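PDB 3IXM: arylmalonate decarboxylase from Bordetella bronchiseptica, which catalyses the cofactor-independent decarboxylation of 2-aryl-2-methylmalonates, taking up a proton and releasing 2-arylpropionate and carbon dioxide. Local coordinates for residues 7-12 with 31-36; 23-28 with 214-219. The protein carries 1 engineered substitution. All coordinates share one frame; numbering follows the deposited sequence.

Contact 1: residues 7-12 with 31-36; sequences PTIGMI and LPFIAS. With SO4 (sulfate ion), chain C.
Met11 and Phe33 meet on one face of a parallel strand pair in which 9-12 runs beside 33-36, their short axes 26° apart. The methionine is best followed outward. Its CB leaves the backbone near Ile34 O, and with chi1 at -64° CG stands anti to the carbonyl carbon, beside the backbone N. From there the extended chain brings SD to 4.1 Å from Phe33 CD2, an oblique Met-aromatic contact. The terminal CE ends 3.7 Å from the same CD2, with CE2 almost as near. Ile9 lies alongside Phe33, pointing the same way, and its CD1 comes to 3.7 Å from Phe33 CE2. Unbranched and flexible, Met11 can adapt to the ring, while beta-branched Ile9 suits a strand and offers Phe33 a firm apolar flank.

Ile34 lies on the other face, its CG1 touched by Thr8 CG2 at 3.7 Å, while Gly10 contributes no side chain there. Ser36, small and polar at the far end, gives its OG to sulfate O4 at 2.8 Å, and the same OG is hydrogen-bonded to His58. The sulfate probably comes from the crystallisation liquor.

The backbones are joined as Ile9 N to Pro32 O, Ile34 N to Ile9 O, Met11 N to Ile34 O (2.7 Å) and Ser36 N to Met11 O. Each strand thus uses alternate residues for both its donors and its acceptors, the mark of parallel pairing. Here it joins edge strand 33-37 to inner strand 9-13 in one of the protein's two four-stranded parallel sheets.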
loop_
_atom_site.group_PDB
_atom_site.type_symbol
_atom_site.label_atom_id
_atom_site.label_comp_id
_atom_site.label_asym_id
_atom_site.label_seq_id
_atom_site.Cartn_x
_atom_site.Cartn_y
_atom_site.Cartn_z
ATOM N N PRO A 7 -18.854 -6.841 6.685
ATOM C CA PRO A 7 -18.179 -7.824 5.824
ATOM C C PRO A 7 -16.718 -7.987 6.256
ATOM O O PRO A 7 -16.024 -7.003 6.534
ATOM C CB PRO A 7 -18.294 -7.211 4.424
ATOM C CG PRO A 7 -19.044 -5.916 4.588
ATOM C CD PRO A 7 -18.901 -5.529 6.030
ATOM N N THR A 8 -16.273 -9.227 6.359
ATOM C CA THR A 8 -14.941 -9.456 6.894
ATOM C C THR A 8 -13.936 -9.296 5.796
ATOM O O THR A 8 -14.112 -9.802 4.693
ATOM C CB THR A 8 -14.818 -10.822 7.554
ATOM O OG1 THR A 8 -15.694 -10.839 8.680
ATOM C CG2 THR A 8 -13.361 -11.085 8.012
ATOM N N ILE A 9 -12.875 -8.577 6.097
ATOM C CA ILE A 9 -11.864 -8.335 5.078
ATOM C C ILE A 9 -10.623 -9.183 5.334
ATOM O O ILE A 9 -10.085 -9.204 6.444
ATOM C CB ILE A 9 -11.552 -6.847 4.971
ATOM C CG1 ILE A 9 -12.845 -6.138 4.542
ATOM C CG2 ILE A 9 -10.375 -6.662 3.974
ATOM C CD1 ILE A 9 -12.839 -4.705 4.757
ATOM N N GLY A 10 -10.195 -9.934 4.320
ATOM C CA GLY A 10 -9.050 -10.820 4.534
ATOM C C GLY A 10 -7.809 -10.142 3.984
ATOM O O GLY A 10 -7.863 -9.505 2.938
ATOM N N MET A 11 -6.702 -10.248 4.696
ATOM C CA MET A 11 -5.454 -9.665 4.226
ATOM C C MET A 11 -4.324 -10.664 4.262
ATOM O O MET A 11 -4.105 -11.308 5.292
ATOM C CB MET A 11 -5.094 -8.452 5.079
ATOM C CG MET A 11 -6.124 -7.320 4.947
ATOM S SD MET A 11 -5.765 -5.962 6.101
ATOM C CE MET A 11 -6.708 -4.746 5.200
ATOM N N ILE A 12 -3.584 -10.777 3.166
ATOM C CA ILE A 12 -2.420 -11.650 3.128
ATOM C C ILE A 12 -1.267 -10.709 3.427
ATOM O O ILE A 12 -1.136 -9.661 2.734
ATOM C CB ILE A 12 -2.231 -12.330 1.759
ATOM C CG1 ILE A 12 -3.429 -13.265 1.467
ATOM C CG2 ILE A 12 -0.880 -13.067 1.721
ATOM C CD1 ILE A 12 -3.511 -13.861 0.022
ATOM N N LEU A 31 -14.303 -2.292 11.966
ATOM C CA LEU A 31 -14.417 -3.300 10.926
ATOM C C LEU A 31 -13.596 -4.530 11.218
ATOM O O LEU A 31 -12.494 -4.446 11.797
ATOM C CB LEU A 31 -14.014 -2.711 9.576
ATOM C CG LEU A 31 -14.850 -1.546 9.064
ATOM C CD1 LEU A 31 -14.548 -1.337 7.596
ATOM C CD2 LEU A 31 -16.349 -1.874 9.259
ATOM N N PRO A 32 -14.119 -5.697 10.829
ATOM C CA PRO A 32 -13.362 -6.905 11.059
ATOM C C PRO A 32 -12.297 -7.153 9.960
ATOM O O PRO A 32 -12.612 -7.071 8.769
ATOM C CB PRO A 32 -14.454 -8.004 11.118
ATOM C CG PRO A 32 -15.634 -7.443 10.435
ATOM C CD PRO A 32 -15.426 -5.966 10.186
ATOM N N PHE A 33 -11.050 -7.391 10.393
ATOM C CA PHE A 33 -9.883 -7.677 9.539
ATOM C C PHE A 33 -9.255 -8.988 10.008
ATOM O O PHE A 33 -9.052 -9.209 11.208
ATOM C CB PHE A 33 -8.829 -6.535 9.551
ATOM C CG PHE A 33 -9.322 -5.238 8.933
ATOM C CD1 PHE A 33 -9.592 -4.143 9.724
ATOM C CD2 PHE A 33 -9.536 -5.124 7.557
ATOM C CE1 PHE A 33 -10.072 -2.939 9.161
ATOM C CE2 PHE A 33 -10.006 -3.925 6.979
ATOM C CZ PHE A 33 -10.311 -2.833 7.820
ATOM N N ILE A 34 -8.983 -9.875 9.064
ATOM C CA ILE A 34 -8.331 -11.103 9.390
ATOM C C ILE A 34 -7.074 -11.184 8.510
ATOM O O ILE A 34 -7.120 -10.887 7.319
ATOM C CB ILE A 34 -9.260 -12.313 9.132
ATOM C CG1 ILE A 34 -10.508 -12.236 10.027
ATOM C CG2 ILE A 34 -8.480 -13.625 9.369
ATOM C CD1 ILE A 34 -11.369 -13.464 10.000
ATOM N N ALA A 35 -5.965 -11.609 9.081
ATOM C CA ALA A 35 -4.748 -11.720 8.286
ATOM C C ALA A 35 -4.196 -13.122 8.251
ATOM O O ALA A 35 -4.398 -13.901 9.179
ATOM C CB ALA A 35 -3.671 -10.715 8.765
ATOM N N SER A 36 -3.495 -13.436 7.175
ATOM C CA SER A 36 -2.817 -14.731 7.040
ATOM C C SER A 36 -1.404 -14.463 6.538
ATOM O O SER A 36 -1.220 -13.745 5.564
ATOM C CB SER A 36 -3.583 -15.646 6.070
ATOM O OG SER A 36 -3.010 -16.966 6.025
HETATM S S SO4 C . -3.474 -18.888 8.881
HETATM O O1 SO4 C . -3.871 -20.291 9.007
HETATM O O2 SO4 C . -3.439 -18.286 10.210
HETATM O O3 SO4 C . -2.122 -18.806 8.309
HETATM O O4 SO4 C . -4.438 -18.152 8.056
#

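Contact 2: residues 23-28 with 214-219; sequences DGARLY and AGFWDA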
loop_
_atom_site.group_PDB
_atom_site.type_symbol
_atom_site.label_atom_id
_atom_site.label_comp_id
_atom_site.label_asym_id
_atom_site.label_seq_id
_atom_site.Cartn_x
_atom_site.Cartn_y
_atom_site.Cartn_z
ATOM N N ASP A 23 -0.566 0.218 10.061
ATOM C CA ASP A 23 -0.757 1.537 9.420
ATOM C C ASP A 23 -1.984 1.525 8.505
ATOM O O ASP A 23 -1.946 1.015 7.380
ATOM C CB ASP A 23 0.497 2.045 8.685
ATOM C CG ASP A 23 0.404 3.524 8.315
ATOM O OD1 ASP A 23 0.796 3.859 7.185
ATOM O OD2 ASP A 23 -0.078 4.355 9.149
ATOM N N GLY A 24 -3.059 2.137 8.982
ATOM C CA GLY A 24 -4.287 2.155 8.206
ATOM C C GLY A 24 -5.432 1.603 9.014
ATOM O O GLY A 24 -6.576 1.911 8.756
ATOM N N ALA A 25 -5.133 0.786 10.015
ATOM C CA ALA A 25 -6.208 0.102 10.727
ATOM C C ALA A 25 -7.093 1.100 11.492
ATOM O O ALA A 25 -8.309 0.888 11.601
ATOM C CB ALA A 25 -5.645 -0.984 11.650
ATOM N N ARG A 26 -6.484 2.141 12.016
ATOM C CA ARG A 26 -7.108 3.279 12.675
ATOM C C ARG A 26 -8.264 3.872 11.861
ATOM O O ARG A 26 -9.173 4.423 12.396
ATOM C CB ARG A 26 -6.041 4.328 12.837
ATOM C CG ARG A 26 -5.920 4.852 14.165
ATOM C CD ARG A 26 -6.312 6.257 14.159
ATOM N N LEU A 27 -8.168 3.787 10.567
ATOM C CA LEU A 27 -9.201 4.338 9.675
ATOM C C LEU A 27 -10.527 3.616 9.836
ATOM O O LEU A 27 -11.578 4.202 9.562
ATOM C CB LEU A 27 -8.798 4.258 8.194
ATOM C CG LEU A 27 -7.664 5.139 7.625
ATOM C CD1 LEU A 27 -7.499 4.860 6.147
ATOM C CD2 LEU A 27 -7.850 6.661 7.871
ATOM N N TYR A 28 -10.462 2.333 10.210
ATOM C CA TYR A 28 -11.623 1.454 10.235
ATOM C C TYR A 28 -11.740 0.656 11.541
ATOM O O TYR A 28 -11.724 -0.590 11.521
ATOM C CB TYR A 28 -11.599 0.506 9.034
ATOM C CG TYR A 28 -11.658 1.225 7.713
ATOM C CD1 TYR A 28 -10.519 1.342 6.921
ATOM C CD2 TYR A 28 -12.846 1.828 7.266
ATOM C CE1 TYR A 28 -10.534 2.006 5.717
ATOM C CE2 TYR A 28 -12.883 2.494 6.023
ATOM C CZ TYR A 28 -11.728 2.566 5.256
ATOM O OH TYR A 28 -11.734 3.215 4.034
ATOM N N ALA A 214 -3.963 3.290 1.964
ATOM C CA ALA A 214 -4.696 3.069 0.700
ATOM C C ALA A 214 -5.141 1.612 0.581
ATOM O O ALA A 214 -6.251 1.337 0.145
ATOM C CB ALA A 214 -3.876 3.463 -0.511
ATOM N N GLY A 215 -4.309 0.690 1.044
ATOM C CA GLY A 215 -4.656 -0.741 1.018
ATOM C C GLY A 215 -5.927 -1.066 1.816
ATOM O O GLY A 215 -6.785 -1.841 1.354
ATOM N N PHE A 216 -6.030 -0.508 3.017
ATOM C CA PHE A 216 -7.203 -0.697 3.867
ATOM C C PHE A 216 -8.409 -0.102 3.144
ATOM O O PHE A 216 -9.428 -0.743 3.054
ATOM C CB PHE A 216 -7.059 -0.003 5.228
ATOM C CG PHE A 216 -6.278 -0.816 6.219
ATOM C CD1 PHE A 216 -4.878 -0.789 6.213
ATOM C CD2 PHE A 216 -6.916 -1.638 7.100
ATOM C CE1 PHE A 216 -4.133 -1.571 7.114
ATOM C CE2 PHE A 216 -6.165 -2.447 8.011
ATOM C CZ PHE A 216 -4.794 -2.410 8.007
ATOM N N TRP A 217 -8.280 1.133 2.669
ATOM C CA TRP A 217 -9.388 1.852 2.026
ATOM C C TRP A 217 -9.950 1.092 0.805
ATOM O O TRP A 217 -11.167 0.965 0.620
ATOM C CB TRP A 217 -8.894 3.260 1.678
ATOM C CG TRP A 217 -9.666 4.018 0.622
ATOM C CD1 TRP A 217 -10.809 4.793 0.808
ATOM C CD2 TRP A 217 -9.348 4.109 -0.769
ATOM N NE1 TRP A 217 -11.204 5.328 -0.389
ATOM C CE2 TRP A 217 -10.330 4.937 -1.372
ATOM C CE3 TRP A 217 -8.332 3.574 -1.569
ATOM C CZ2 TRP A 217 -10.324 5.227 -2.753
ATOM C CZ3 TRP A 217 -8.325 3.864 -2.939
ATOM C CH2 TRP A 217 -9.312 4.683 -3.515
ATOM N N ASP A 218 -9.046 0.584 -0.011
ATOM C CA ASP A 218 -9.351 -0.087 -1.271
ATOM C C ASP A 218 -10.038 -1.430 -1.015
ATOM O O ASP A 218 -10.996 -1.804 -1.732
ATOM C CB ASP A 218 -8.016 -0.232 -2.004
ATOM C CG ASP A 218 -8.072 -1.139 -3.216
ATOM O OD1 ASP A 218 -7.484 -2.254 -3.123
ATOM O OD2 ASP A 218 -8.638 -0.718 -4.260
ATOM N N ALA A 219 -9.550 -2.156 -0.002
ATOM C CA ALA A 219 -10.164 -3.411 0.419
ATOM C C ALA A 219 -11.553 -3.174 0.999
ATOM O O ALA A 219 -12.462 -3.959 0.720
ATOM C CB ALA A 219 -9.266 -4.151 1.454
#
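Phe216 lays one face of its ring against the backbone of Gly24 and Ala25, so that Gly24 C and Ala25 N both sit 3.7 Å above the ring plane, over its centre. The phenyl is turned to this position by chi1 of -82°, with CG anti to the carbonyl carbon of the helix residue. Gly24 lets the chain come so close: its CA, bearing no side chain, lies 3.6 Å from Phe216 CD1, and its phi of 125° is one that a CB would make costly. Ala25 follows with a methyl small enough to share the same ring, CB lying 4.0 Å from Phe216 CE2. Asp23 O approaches the ring obliquely, 3.4 Å from Phe216 CE1, and is itself hydrogen-bonded to Ser212 OG.

Tyr28 reaches the helix from the end of the short 3-10 turn formed by 25-27. It slides past Phe216 in the opposite direction, passing CE1 4.0 Å from Phe216 CB. The phenol then runs on alongside Trp217, bringing OH to 3.4 Å from Trp217 CA, with Trp217 CB and CD1 also near and the indole met at its edge. In Trp217 a chi1 of 160° sets CG anti to the backbone N, and the end of the indole carries on away from 23-28, touching Asn110 and meeting the Phe237 ring.

The two segments share no hydrogen bond. Several backbone groups are paired within their own segment, as in Tyr28 N to Ala25 O, and what joins the two is van der Waals fit between aromatic surfaces and closely approaching backbone. Five of the six touching residues are buried, and close apolar packing of this kind gains from the exclusion of water.

Overall arrangement
Helix 211-222 ties the two contacts together, for Phe216 of contact 2 also packs on contact 1, where its CD2 lies 3.6 Å from Met11 CE and its ring meets that of Phe33 edge-to-face. Further along, Ala219 rests on Ile9. Contact 1 is partly buried, at a sheet edge, its centre about 15 Å from that of the chain, with prolines exposed at one end; the centre of contact 2 lies deeper, at about 9 Å. The first relies on a ladder of backbone hydrogen bonds, the second on apolar and aromatic packing. Segment 23-28 lies in the loop joining the paired strands, and helix 211-222 packs against both the strands and this loop.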